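Membrane lipoprotein TpN32 (Treponema pallidum, PDB 1XS5) binds L-methionine between its two lobes and probably serves as the substrate-binding lipoprotein of a transport system. Local coordinates at residues E23-Q28 against L216-G221; H62-N67 against S132-T137. All coordinates share one frame; numbering follows the deposited sequence.

Overall arrangement
Both contacts lie at the surface of a two-lobed periplasmic binding protein, and they touch different elements. The centre of contact 1 lies about 22 Å from that of the chain; it packs helix 14-26 against helix 210-219, two helices of the lobe built on the six-stranded sheet. Contact 2, its centre about 13 Å from that of the chain, sets helix 60-70 of the same lobe against the loop between strands 127-128 and 141-143, reaching across the cleft that holds methionine. The centres of contact 1 and contact 2 are about 31 Å apart. Small aliphatic groups with polar ends make contact 1; an aromatic ring against a helix backbone makes contact 2, while His62 turns the other way, to the bound methionine.

Contact 1: E23-Q28 against L216-G221; sequences EEVKKQ and LRALCG
Ala218 overlaps two side chains of helix 14-26 with its single methyl group: CB of Ala218 lies 4.2 Å from CB of Glu24 and 4.2 Å from CG1 of Val25. Between residues 23-28 and 216-221 the backbones are nearest at Glu24 CA and Ala218 CA, 6.6 Å apart, a spacing that the small alanine allows. Val25 is buried and also packs on Ala214, Ile30 and Leu32, while Leu219 extends the seam toward Leu17, Leu18 and Ala21, so the contact joins two helices along one flank of the six-stranded sheet. Beyond CB the Glu24 chain bends (chi2 -62°), and its carboxylate is shared between two cations: OE1 takes a salt bridge from Lys27 NZ at 2.9 Å on its syn side, 29° out of plane, and OE2 pairs with Arg223. At the outer end, the extended Gln28 brings its amide to the edge of the Arg217 guanidinium, OE1 standing 3.6 Å from NH2 of Arg217 with the two planes 23° apart. The apolar overlap is thus small, and the Glu24 carboxylate is paired with Lys27 and Arg223 rather than with residues 216-221, which probably offsets much of its charge, with only loose polar proximity between Gln28 and Arg217.

Contact 2: H62-N67 against S132-T137; sequences HMQQFN and SGLFAT. With MET (methionine), chain B.
The Phe135 ring is held between carbon atoms on both faces: Gln65 CG lies 4.1 Å above one, offset toward the rim, and CB of the preceding Leu134 lies over the opposite one, also toward the rim. Gln65 CB completes the first face as a CH-pi contact, 4.1 Å from the Phe135 ring centroid and 28° off the normal. The far end of the ring reaches the helix backbone, where Phe135 CZ approaches Gln65 N to 3.7 Å. With Gln65 CG anti to the backbone N (chi1 -166°) and the chain then bent, the amide turns away from the ring, its plane nearly perpendicular to it, and NE2 is hydrogen-bonded to Glu69 on the same helix. Leu134 and Phe135 are the central residues of a type I beta turn from Gly133 to Ala136, whose Gly133 carbonyl accepts a bond from Arg118. This turn reaches from the second lobe of the periplasmic binding protein fold to helix 60-70 on the first, so that the two lobes touch here with methionine bound, consistent with the closed form of such proteins. Beside the ring, the Leu134 CD2 methyl makes a van der Waals touch on the amide oxygen OE1 of Gln64 at 3.6 Å, the two side chains crossing at about a right angle. Nearly one turn before Gln65, His62 points away from the loop and into the ligand pocket. The methyl CE of the bound methionine sits 3.6 Å above the plane of the His62 imidazole, over its centre, and the ligand SD is 3.6 Å from His62 CB. A hydrogen bond from His62 ND1 to Gln58 OE1 restrains the rotation of the imidazole; Tyr40 meets it edge-to-face, and the Phe57 ring stands at about 75° to it.

Contact 1: E23-Q28 against L216-G221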
loop_
_atom_site.group_PDB
_atom_site.type_symbol
_atom_site.label_atom_id
_atom_site.label_comp_id
_atom_site.label_asym_id
_atom_site.label_seq_id
_atom_site.Cartn_x
_atom_site.Cartn_y
_atom_site.Cartn_z
ATOM N N GLU A 23 18.796 -1.412 -12.611
ATOM C CA GLU A 23 20.003 -0.818 -13.190
ATOM C C GLU A 23 21.151 -0.783 -12.196
ATOM O O GLU A 23 22.276 -1.134 -12.524
ATOM C CB GLU A 23 19.742 0.601 -13.650
ATOM C CG GLU A 23 18.674 0.707 -14.707
ATOM C CD GLU A 23 18.732 2.054 -15.389
ATOM O OE1 GLU A 23 19.257 2.979 -14.732
ATOM O OE2 GLU A 23 18.262 2.192 -16.548
ATOM N N GLU A 24 20.862 -0.390 -10.967
ATOM C CA GLU A 24 21.898 -0.290 -9.974
ATOM C C GLU A 24 22.571 -1.578 -9.556
ATOM O O GLU A 24 23.797 -1.607 -9.392
ATOM C CB GLU A 24 21.356 0.404 -8.713
ATOM C CG GLU A 24 21.074 1.865 -8.881
ATOM C CD GLU A 24 22.330 2.689 -9.234
ATOM O OE1 GLU A 24 23.432 2.451 -8.650
ATOM O OE2 GLU A 24 22.182 3.589 -10.091
ATOM N N VAL A 25 21.804 -2.645 -9.363
ATOM C CA VAL A 25 22.421 -3.883 -8.926
ATOM C C VAL A 25 23.103 -4.627 -10.081
ATOM O O VAL A 25 23.898 -5.571 -9.864
ATOM C CB VAL A 25 21.422 -4.784 -8.199
ATOM C CG1 VAL A 25 20.908 -4.047 -6.918
ATOM C CG2 VAL A 25 20.256 -5.166 -9.143
ATOM N N LYS A 26 22.819 -4.179 -11.296
ATOM C CA LYS A 26 23.428 -4.780 -12.487
ATOM C C LYS A 26 24.944 -4.531 -12.316
ATOM O O LYS A 26 25.799 -5.360 -12.716
ATOM C CB LYS A 26 22.875 -4.082 -13.737
ATOM C CG LYS A 26 23.431 -4.558 -15.083
ATOM C CD LYS A 26 23.311 -6.061 -15.219
ATOM C CE LYS A 26 23.526 -6.493 -16.681
ATOM N NZ LYS A 26 23.325 -7.963 -16.824
ATOM N N LYS A 27 25.272 -3.426 -11.644
ATOM C CA LYS A 27 26.683 -3.092 -11.423
ATOM C C LYS A 27 27.405 -4.121 -10.568
ATOM O O LYS A 27 28.631 -4.213 -10.613
ATOM C CB LYS A 27 26.830 -1.718 -10.764
ATOM C CG LYS A 27 26.306 -0.561 -11.580
ATOM C CD LYS A 27 26.362 0.679 -10.701
ATOM C CE LYS A 27 25.773 1.898 -11.365
ATOM N NZ LYS A 27 25.743 3.041 -10.375
ATOM N N GLN A 28 26.666 -4.887 -9.778
ATOM C CA GLN A 28 27.284 -5.902 -8.949
ATOM C C GLN A 28 27.032 -7.231 -9.620
ATOM O O GLN A 28 27.145 -8.289 -8.990
ATOM C CB GLN A 28 26.675 -5.953 -7.542
ATOM C CG GLN A 28 26.713 -4.666 -6.756
ATOM C CD GLN A 28 25.916 -4.792 -5.451
ATOM O OE1 GLN A 28 25.153 -3.893 -5.080
ATOM N NE2 GLN A 28 26.083 -5.914 -4.768
ATOM N N LEU A 216 17.773 -3.916 -1.506
ATOM C CA LEU A 216 17.313 -3.026 -0.427
ATOM C C LEU A 216 18.102 -1.725 -0.410
ATOM O O LEU A 216 17.524 -0.644 -0.296
ATOM C CB LEU A 216 17.469 -3.706 0.929
ATOM C CG LEU A 216 17.200 -2.836 2.169
ATOM C CD1 LEU A 216 15.719 -2.456 2.236
ATOM C CD2 LEU A 216 17.654 -3.614 3.446
ATOM N N ARG A 217 19.431 -1.830 -0.540
ATOM C CA ARG A 217 20.279 -0.644 -0.494
ATOM C C ARG A 217 19.945 0.258 -1.640
ATOM O O ARG A 217 19.938 1.475 -1.507
ATOM C CB ARG A 217 21.778 -1.016 -0.544
ATOM C CG ARG A 217 22.326 -1.635 0.743
ATOM C CD ARG A 217 23.869 -1.641 0.738
ATOM N NE ARG A 217 24.401 -2.386 -0.411
ATOM C CZ ARG A 217 24.550 -3.709 -0.435
ATOM N NH1 ARG A 217 24.220 -4.437 0.628
ATOM N NH2 ARG A 217 25.012 -4.314 -1.522
ATOM N N ALA A 218 19.643 -0.341 -2.777
ATOM C CA ALA A 218 19.309 0.436 -3.960
ATOM C C ALA A 218 17.937 1.095 -3.829
ATOM O O ALA A 218 17.702 2.233 -4.317
ATOM C CB ALA A 218 19.330 -0.501 -5.204
ATOM N N LEU A 219 17.005 0.395 -3.177
ATOM C CA LEU A 219 15.661 0.988 -3.061
ATOM C C LEU A 219 15.689 2.148 -2.061
ATOM O O LEU A 219 14.936 3.115 -2.185
ATOM C CB LEU A 219 14.637 -0.086 -2.648
ATOM C CG LEU A 219 14.212 -1.035 -3.805
ATOM C CD1 LEU A 219 13.316 -2.140 -3.278
ATOM C CD2 LEU A 219 13.483 -0.257 -4.851
ATOM N N CYS A 220 16.594 2.075 -1.101
ATOM C CA CYS A 220 16.682 3.125 -0.091
ATOM C C CYS A 220 17.765 4.158 -0.363
ATOM O O CYS A 220 18.062 5.003 0.494
ATOM C CB CYS A 220 16.970 2.484 1.236
ATOM S SG CYS A 220 15.655 1.431 1.758
ATOM N N GLY A 221 18.349 4.090 -1.548
ATOM C CA GLY A 221 19.438 4.977 -1.867
ATOM C C GLY A 221 19.095 6.354 -2.352
ATOM O O GLY A 221 17.932 6.676 -2.678
#

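Contact 2: H62-N67 against S132-T137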
loop_
_atom_site.group_PDB
_atom_site.type_symbol
_atom_site.label_atom_id
_atom_site.label_comp_id
_atom_site.label_asym_id
_atom_site.label_seq_id
_atom_site.Cartn_x
_atom_site.Cartn_y
_atom_site.Cartn_z
ATOM N N HIS A 62 -0.063 -5.665 6.481
ATOM C CA HIS A 62 -0.584 -6.566 5.456
ATOM C C HIS A 62 0.174 -7.906 5.474
ATOM O O HIS A 62 -0.425 -8.953 5.392
ATOM C CB HIS A 62 -0.500 -5.900 4.075
ATOM C CG HIS A 62 -1.077 -6.742 2.981
ATOM N ND1 HIS A 62 -0.341 -7.689 2.307
ATOM C CD2 HIS A 62 -2.336 -6.830 2.504
ATOM C CE1 HIS A 62 -1.126 -8.322 1.452
ATOM N NE2 HIS A 62 -2.345 -7.822 1.558
ATOM N N MET A 63 1.489 -7.838 5.571
ATOM C CA MET A 63 2.363 -9.001 5.627
ATOM C C MET A 63 2.002 -9.845 6.863
ATOM O O MET A 63 1.925 -11.096 6.794
ATOM C CB MET A 63 3.818 -8.520 5.740
ATOM C CG MET A 63 4.831 -9.637 5.615
ATOM S SD MET A 63 6.484 -9.112 6.081
ATOM C CE MET A 63 6.293 -8.901 7.905
ATOM N N GLN A 64 1.791 -9.160 7.994
ATOM C CA GLN A 64 1.406 -9.857 9.233
ATOM C C GLN A 64 0.094 -10.557 9.069
ATOM O O GLN A 64 -0.050 -11.711 9.481
ATOM C CB GLN A 64 1.368 -8.879 10.425
ATOM C CG GLN A 64 2.788 -8.444 10.774
ATOM C CD GLN A 64 2.870 -7.325 11.801
ATOM O OE1 GLN A 64 1.937 -6.523 11.946
ATOM N NE2 GLN A 64 4.014 -7.245 12.506
ATOM N N GLN A 65 -0.872 -9.884 8.450
ATOM C CA GLN A 65 -2.158 -10.502 8.202
ATOM C C GLN A 65 -1.929 -11.772 7.376
ATOM O O GLN A 65 -2.494 -12.834 7.683
ATOM C CB GLN A 65 -3.073 -9.523 7.435
ATOM C CG GLN A 65 -4.580 -9.867 7.378
ATOM C CD GLN A 65 -4.923 -11.096 6.534
ATOM O OE1 GLN A 65 -4.353 -11.319 5.447
ATOM N NE2 GLN A 65 -5.881 -11.898 7.024
ATOM N N PHE A 66 -1.117 -11.678 6.315
ATOM C CA PHE A 66 -0.882 -12.871 5.487
ATOM C C PHE A 66 -0.236 -13.998 6.297
ATOM O O PHE A 66 -0.643 -15.159 6.170
ATOM C CB PHE A 66 0.015 -12.564 4.278
ATOM C CG PHE A 66 0.468 -13.796 3.528
ATOM C CD1 PHE A 66 -0.304 -14.319 2.496
ATOM C CD2 PHE A 66 1.679 -14.439 3.870
ATOM C CE1 PHE A 66 0.130 -15.476 1.802
ATOM C CE2 PHE A 66 2.116 -15.585 3.189
ATOM C CZ PHE A 66 1.336 -16.107 2.153
ATOM N N ASN A 67 0.789 -13.678 7.084
ATOM C CA ASN A 67 1.436 -14.709 7.916
ATOM C C ASN A 67 0.425 -15.429 8.827
ATOM O O ASN A 67 0.444 -16.656 8.951
ATOM C CB ASN A 67 2.531 -14.092 8.786
ATOM C CG ASN A 67 3.796 -13.792 8.012
ATOM O OD1 ASN A 67 4.004 -14.319 6.930
ATOM N ND2 ASN A 67 4.646 -12.965 8.572
ATOM N N SER A 132 -10.525 -3.079 18.846
ATOM C CA SER A 132 -10.539 -3.464 17.419
ATOM C C SER A 132 -9.291 -4.101 16.801
ATOM O O SER A 132 -9.387 -5.069 16.035
ATOM C CB SER A 132 -10.949 -2.265 16.565
ATOM O OG SER A 132 -12.198 -1.774 17.001
ATOM N N GLY A 133 -8.130 -3.542 17.094
ATOM C CA GLY A 133 -6.908 -4.104 16.566
ATOM C C GLY A 133 -6.533 -3.682 15.169
ATOM O O GLY A 133 -7.234 -2.940 14.492
ATOM N N LEU A 134 -5.412 -4.221 14.724
ATOM C CA LEU A 134 -4.847 -3.906 13.428
ATOM C C LEU A 134 -5.674 -4.393 12.230
ATOM O O LEU A 134 -5.541 -3.859 11.133
ATOM C CB LEU A 134 -3.411 -4.479 13.412
ATOM C CG LEU A 134 -2.342 -3.939 12.459
ATOM C CD1 LEU A 134 -2.109 -2.453 12.710
ATOM C CD2 LEU A 134 -1.040 -4.725 12.679
ATOM N N PHE A 135 -6.516 -5.410 12.426
ATOM C CA PHE A 135 -7.332 -5.962 11.325
ATOM C C PHE A 135 -8.842 -5.707 11.435
ATOM O O PHE A 135 -9.670 -6.473 10.911
ATOM C CB PHE A 135 -7.049 -7.462 11.171
ATOM C CG PHE A 135 -5.593 -7.782 11.097
ATOM C CD1 PHE A 135 -4.735 -7.008 10.308
ATOM C CD2 PHE A 135 -5.046 -8.779 11.896
ATOM C CE1 PHE A 135 -3.374 -7.204 10.326
ATOM C CE2 PHE A 135 -3.648 -8.986 11.913
ATOM C CZ PHE A 135 -2.817 -8.185 11.122
ATOM N N ALA A 136 -9.186 -4.609 12.103
ATOM C CA ALA A 136 -10.564 -4.190 12.319
ATOM C C ALA A 136 -11.351 -4.059 11.005
ATOM O O ALA A 136 -10.777 -3.689 9.956
ATOM C CB ALA A 136 -10.561 -2.841 13.068
ATOM N N THR A 137 -12.653 -4.372 11.052
ATOM C CA THR A 137 -13.495 -4.221 9.859
ATOM C C THR A 137 -14.733 -3.401 10.165
ATOM O O THR A 137 -14.909 -2.909 11.264
ATOM C CB THR A 137 -13.971 -5.581 9.291
ATOM O OG1 THR A 137 -14.703 -6.280 10.308
ATOM C CG2 THR A 137 -12.780 -6.421 8.802
HETATM N N MET B . 0.931 0.425 -1.750
HETATM C CA MET B . -0.155 0.054 -0.770
HETATM C C MET B . -0.375 1.110 0.335
HETATM O O MET B . -1.546 1.469 0.611
HETATM C CB MET B . 0.172 -1.296 -0.094
HETATM C CG MET B . -1.013 -1.850 0.667
HETATM S SD MET B . -0.689 -3.409 1.522
HETATM C CE MET B . -0.836 -4.550 0.082
HETATM O OXT MET B . 0.635 1.563 0.919
#